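Local coordinates for uncharacterized protein (Porphyromonas gingivalis, PDB 2QSV) that is of unknown function, the part present here being two consecutive Ig-like beta-sandwich domains from the C-terminal region of a longer protein, at residues Val40-Phe45 with Glu80-Glu85; Gly133-Ala138 with Ala182-Val187. All coordinates share one frame; numbering follows the deposited sequence.

Contact 1: residues Val40-Phe45 with Glu80-Glu85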
# COMPACT_ATOMS: atom_id res chain seq x y z
N VAL A 40 16.21 0.70 12.73
CA VAL A 40 16.76 -0.66 12.78
C VAL A 40 16.46 -1.53 11.53
O VAL A 40 17.14 -2.52 11.28
CB VAL A 40 16.38 -1.39 14.11
CG1 VAL A 40 17.05 -0.70 15.31
CG2 VAL A 40 14.89 -1.42 14.32
N SER A 41 15.44 -1.15 10.76
CA SER A 41 15.13 -1.85 9.52
C SER A 41 14.55 -0.86 8.51
O SER A 41 13.73 -0.03 8.88
CB SER A 41 14.14 -2.99 9.79
OG SER A 41 14.05 -3.86 8.68
N LEU A 42 15.01 -0.93 7.26
CA LEU A 42 14.52 -0.10 6.15
C LEU A 42 13.83 -1.00 5.15
O LEU A 42 14.29 -2.10 4.93
CB LEU A 42 15.68 0.55 5.38
CG LEU A 42 16.47 1.75 5.87
CD1 LEU A 42 17.69 1.96 4.96
CD2 LEU A 42 15.60 3.01 5.89
N PRO A 43 12.76 -0.51 4.49
CA PRO A 43 12.23 -1.18 3.29
C PRO A 43 13.32 -1.50 2.27
O PRO A 43 14.24 -0.70 2.07
CB PRO A 43 11.28 -0.13 2.72
CG PRO A 43 10.76 0.55 3.92
CD PRO A 43 11.96 0.67 4.84
N SER A 44 13.22 -2.66 1.61
CA SER A 44 14.21 -3.07 0.61
C SER A 44 14.33 -2.12 -0.59
O SER A 44 15.32 -2.19 -1.34
CB SER A 44 13.87 -4.45 0.08
OG SER A 44 12.66 -4.41 -0.64
N PHE A 45 13.32 -1.26 -0.78
CA PHE A 45 13.26 -0.37 -1.94
C PHE A 45 13.59 1.08 -1.59
O PHE A 45 13.40 1.98 -2.41
CB PHE A 45 11.87 -0.44 -2.64
CG PHE A 45 10.68 -0.26 -1.70
CD1 PHE A 45 10.19 1.01 -1.37
CD2 PHE A 45 10.04 -1.38 -1.15
CE1 PHE A 45 9.07 1.16 -0.51
CE2 PHE A 45 8.91 -1.24 -0.31
CZ PHE A 45 8.43 0.02 0.00
N GLU A 80 6.32 -2.26 3.13
CA GLU A 80 7.39 -2.70 4.01
C GLU A 80 7.60 -1.69 5.13
O GLU A 80 7.51 -0.49 4.89
CB GLU A 80 8.69 -2.89 3.23
CG GLU A 80 8.73 -4.12 2.27
CD GLU A 80 10.15 -4.45 1.82
OE1 GLU A 80 11.12 -4.35 2.63
OE2 GLU A 80 10.30 -4.79 0.65
N PRO A 81 7.86 -2.17 6.37
CA PRO A 81 7.99 -1.24 7.49
C PRO A 81 9.34 -0.51 7.59
O PRO A 81 10.40 -1.05 7.27
CB PRO A 81 7.77 -2.14 8.72
CG PRO A 81 8.35 -3.49 8.29
CD PRO A 81 8.01 -3.59 6.79
N LEU A 82 9.28 0.74 8.01
CA LEU A 82 10.46 1.42 8.52
C LEU A 82 10.44 1.21 10.06
O LEU A 82 9.50 1.62 10.76
CB LEU A 82 10.38 2.90 8.12
CG LEU A 82 11.49 3.81 8.66
CD1 LEU A 82 12.73 3.63 7.81
CD2 LEU A 82 11.03 5.26 8.62
N VAL A 83 11.44 0.53 10.59
CA VAL A 83 11.37 0.17 12.02
C VAL A 83 12.20 1.12 12.90
O VAL A 83 13.41 1.26 12.73
CB VAL A 83 11.71 -1.33 12.28
CG1 VAL A 83 11.39 -1.71 13.76
CG2 VAL A 83 10.90 -2.22 11.33
N LEU A 84 11.52 1.78 13.83
CA LEU A 84 12.16 2.75 14.73
C LEU A 84 12.32 2.24 16.16
O LEU A 84 11.34 1.95 16.83
CB LEU A 84 11.39 4.07 14.73
CG LEU A 84 11.27 4.70 13.35
CD1 LEU A 84 10.34 5.89 13.45
CD2 LEU A 84 12.64 5.08 12.76
N GLU A 85 13.56 2.14 16.60
CA GLU A 85 13.88 1.73 17.96
C GLU A 85 14.34 2.93 18.80
O GLU A 85 15.35 3.56 18.52
CB GLU A 85 14.96 0.66 17.97
CG GLU A 85 15.38 0.26 19.37
CD GLU A 85 16.64 -0.57 19.36
OE1 GLU A 85 16.51 -1.82 19.34
OE2 GLU A 85 17.75 0.03 19.34
O HOH W 1 11.76 -3.30 6.73
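Glu-80 reaches across from its strand to grip Ser-44 with both carboxylate oxygens. Its CG lies anti to the carbonyl carbon (chi1 -71°) and the chain runs extended beyond it. Ser-44 N donates to Glu-80 OE1 at 2.9 Å from above the carboxylate plane, while Ser-44 OG donates to Glu-80 OE2 at 2.7 Å on the syn side. Two bonds to one residue thus fix the rotation of the carboxylate and pin the turn that follows strand 35-41. The close packing is on the buried side, made by Pro-43, Phe-45 and Leu-82. Pro-43 CB sits 3.9 Å above the centre of the Phe-45 ring. Phe-45 CE2 lies against CB and CG of Glu-80, with the ring and carboxylate planes 84° apart. Val-101 of strand 94-105 touches both Pro-43 and Phe-45. Leu-42 and Leu-82 run abreast, Leu-42 CD2 coming within 3.5 Å of Leu-82 CD1.

The solvent side holds Val-40, Ser-41 and the clamp between Glu-80 and Ser-44. Here a water joins Ser-41 OG to Pro-81 O, to which it donates. Val-40 places CG2 against Val-83 CG1 and CG1 against Glu-85 CB. The backbone pairing is irregular: Ser-41 O receives Val-83 N in a straight bond, but Val-83 O is met by Val-40 N, one residue earlier, at 142° at the hydrogen. This antiparallel pair lies inside the five-strand sheet of an Ig-like beta-sandwich, the PG_0320-like C-terminal domain, where strand 35-41 ends and its chain leaves through Pro-43.

Contact 2: residues Gly133-Ala138 with Ala182-Val187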
# COMPACT_ATOMS: atom_id res chain seq x y z
N GLY A 133 -25.75 -7.98 8.83
CA GLY A 133 -25.19 -9.02 9.69
C GLY A 133 -24.63 -10.32 9.13
O GLY A 133 -24.27 -11.22 9.89
N GLU A 134 -24.51 -10.42 7.81
CA GLU A 134 -23.95 -11.64 7.19
C GLU A 134 -22.79 -11.32 6.22
O GLU A 134 -22.87 -10.31 5.51
CB GLU A 134 -25.09 -12.38 6.48
CG GLU A 134 -26.06 -11.44 5.75
CD GLU A 134 -26.97 -12.18 4.77
OE1 GLU A 134 -27.56 -13.22 5.19
OE2 GLU A 134 -27.08 -11.72 3.60
N THR A 135 -21.73 -12.14 6.20
CA THR A 135 -20.63 -11.89 5.25
C THR A 135 -21.14 -12.01 3.83
O THR A 135 -21.71 -13.03 3.45
CB THR A 135 -19.39 -12.76 5.46
OG1 THR A 135 -18.95 -12.65 6.81
CG2 THR A 135 -18.24 -12.29 4.54
N THR A 136 -20.97 -10.94 3.06
CA THR A 136 -21.59 -10.81 1.77
C THR A 136 -20.53 -10.81 0.67
O THR A 136 -19.55 -10.08 0.72
CB THR A 136 -22.48 -9.57 1.77
OG1 THR A 136 -23.35 -9.65 2.90
CG2 THR A 136 -23.33 -9.45 0.50
N LYS A 137 -20.75 -11.68 -0.30
CA LYS A 137 -19.89 -11.86 -1.43
C LYS A 137 -20.40 -11.12 -2.66
O LYS A 137 -21.59 -10.94 -2.83
CB LYS A 137 -19.78 -13.35 -1.76
CG LYS A 137 -18.99 -14.16 -0.78
CD LYS A 137 -19.07 -15.64 -1.20
CE LYS A 137 -18.44 -16.56 -0.15
NZ LYS A 137 -18.07 -17.86 -0.77
N ALA A 138 -19.47 -10.67 -3.49
CA ALA A 138 -19.81 -10.14 -4.80
C ALA A 138 -18.69 -10.55 -5.76
O ALA A 138 -17.64 -11.05 -5.35
CB ALA A 138 -19.97 -8.60 -4.75
N ALA A 182 -15.52 -9.97 -0.81
CA ALA A 182 -16.35 -10.25 0.37
C ALA A 182 -16.25 -9.09 1.39
O ALA A 182 -15.14 -8.56 1.62
CB ALA A 182 -15.98 -11.59 1.01
N VAL A 183 -17.40 -8.65 1.91
CA VAL A 183 -17.45 -7.63 2.98
C VAL A 183 -18.00 -8.28 4.26
O VAL A 183 -19.02 -8.97 4.21
CB VAL A 183 -18.22 -6.35 2.58
CG1 VAL A 183 -18.46 -5.36 3.83
CG2 VAL A 183 -17.48 -5.63 1.49
N ASP A 184 -17.27 -8.12 5.38
CA ASP A 184 -17.61 -8.73 6.67
C ASP A 184 -18.24 -7.65 7.57
O ASP A 184 -17.52 -6.80 8.13
CB ASP A 184 -16.36 -9.34 7.32
CG ASP A 184 -16.68 -10.31 8.51
OD1 ASP A 184 -17.78 -10.26 9.13
OD2 ASP A 184 -15.80 -11.13 8.85
N PRO A 185 -19.59 -7.65 7.70
CA PRO A 185 -20.27 -6.65 8.53
C PRO A 185 -19.94 -6.78 10.03
O PRO A 185 -20.09 -5.80 10.75
CB PRO A 185 -21.76 -6.96 8.30
CG PRO A 185 -21.79 -8.38 7.94
CD PRO A 185 -20.53 -8.64 7.16
N GLN A 186 -19.55 -7.97 10.48
CA GLN A 186 -19.11 -8.18 11.87
C GLN A 186 -17.80 -7.44 12.20
O GLN A 186 -17.61 -7.00 13.36
CB GLN A 186 -18.98 -9.67 12.21
CG GLN A 186 -20.28 -10.46 12.00
CD GLN A 186 -21.55 -9.76 12.56
OE1 GLN A 186 -21.61 -9.42 13.73
NE2 GLN A 186 -22.56 -9.58 11.71
N VAL A 187 -16.93 -7.30 11.19
CA VAL A 187 -15.70 -6.55 11.34
C VAL A 187 -16.06 -5.09 11.41
O VAL A 187 -15.54 -4.39 12.27
CB VAL A 187 -14.63 -6.85 10.20
CG1 VAL A 187 -13.45 -5.88 10.25
CG2 VAL A 187 -14.13 -8.27 10.32
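Gly-133 meets the first turn of helix 185-190, its carbonyl carbon 3.6 Å from Pro-185 CG. In Gln-186 a chi2 of -46° turns CD toward Gly-133, and NE2 ends 3.0 Å from Gly-133 O. Gly-133 has a positive phi of 83°, and the chain turns here before running back alongside the other segment. Glu-134 CB points away, and the residue takes part through its backbone: the Pro-185 ring turns both CG and CD to Glu-134 O, each at 3.3 Å. The same oxygen also accepts a bond from Thr-136 OG1, which stands above the carbonyl plane. That bond ties the loop to the start of strand 136-144.

At Thr-135 the side chain splits its contacts. CG2, anti to the backbone N, approaches Val-183 O at 3.4 Å, whereas OG1 faces the carboxylate of Asp-184, with 3.5 Å between Thr-135 OG1 and Asp-184 OD1. Asp-184 is the N-cap of the helix, and the same OD1 accepts a weak bond from Gln-186 N.

Thr-136 and Val-183 form a regular antiparallel hydrogen-bonded pair. Thr-136 N donates to Val-183 O at 3.0 Å and Val-183 N to Thr-136 O at 2.8 Å, both donors lying in the carbonyl planes; Met-128 and Leu-131 touch the side chains of both residues. Lys-137 then pairs with Ala-182 without hydrogen bonds, CA to CA 4.3 Å, with Lys-137 CG near Ala-182 CB.

The chemistry therefore changes along the contact. Paired backbone amides hold the strand end, while the proline ring and the capping carboxylate mark the switch to helix; the negative charge at the helix N-terminus would be expected to interact favourably with the helix dipole.

Contacts 1 and 2 belong to different domains, the first to the PG_0320-like C-terminal domain and the second to the HYDIN/CFA65/VesB-like Ig-like domain. They lie on opposite sides of the chain's centre, with centres 34 Å apart and nearest atoms about 21 Å apart, and contact 1 closes along the chain before contact 2 opens. Contact 1 joins neighbours in the five-strand mixed sheet of its domain, contact 2 neighbours in the four-strand antiparallel sheet of its own, so the two are not equivalent positions. A sodium ion, bound at Thr-157, Asn-159 and Leu-162, lies about 9 Å from the side chain of Asp-184 in contact 2, which is not among its ligands.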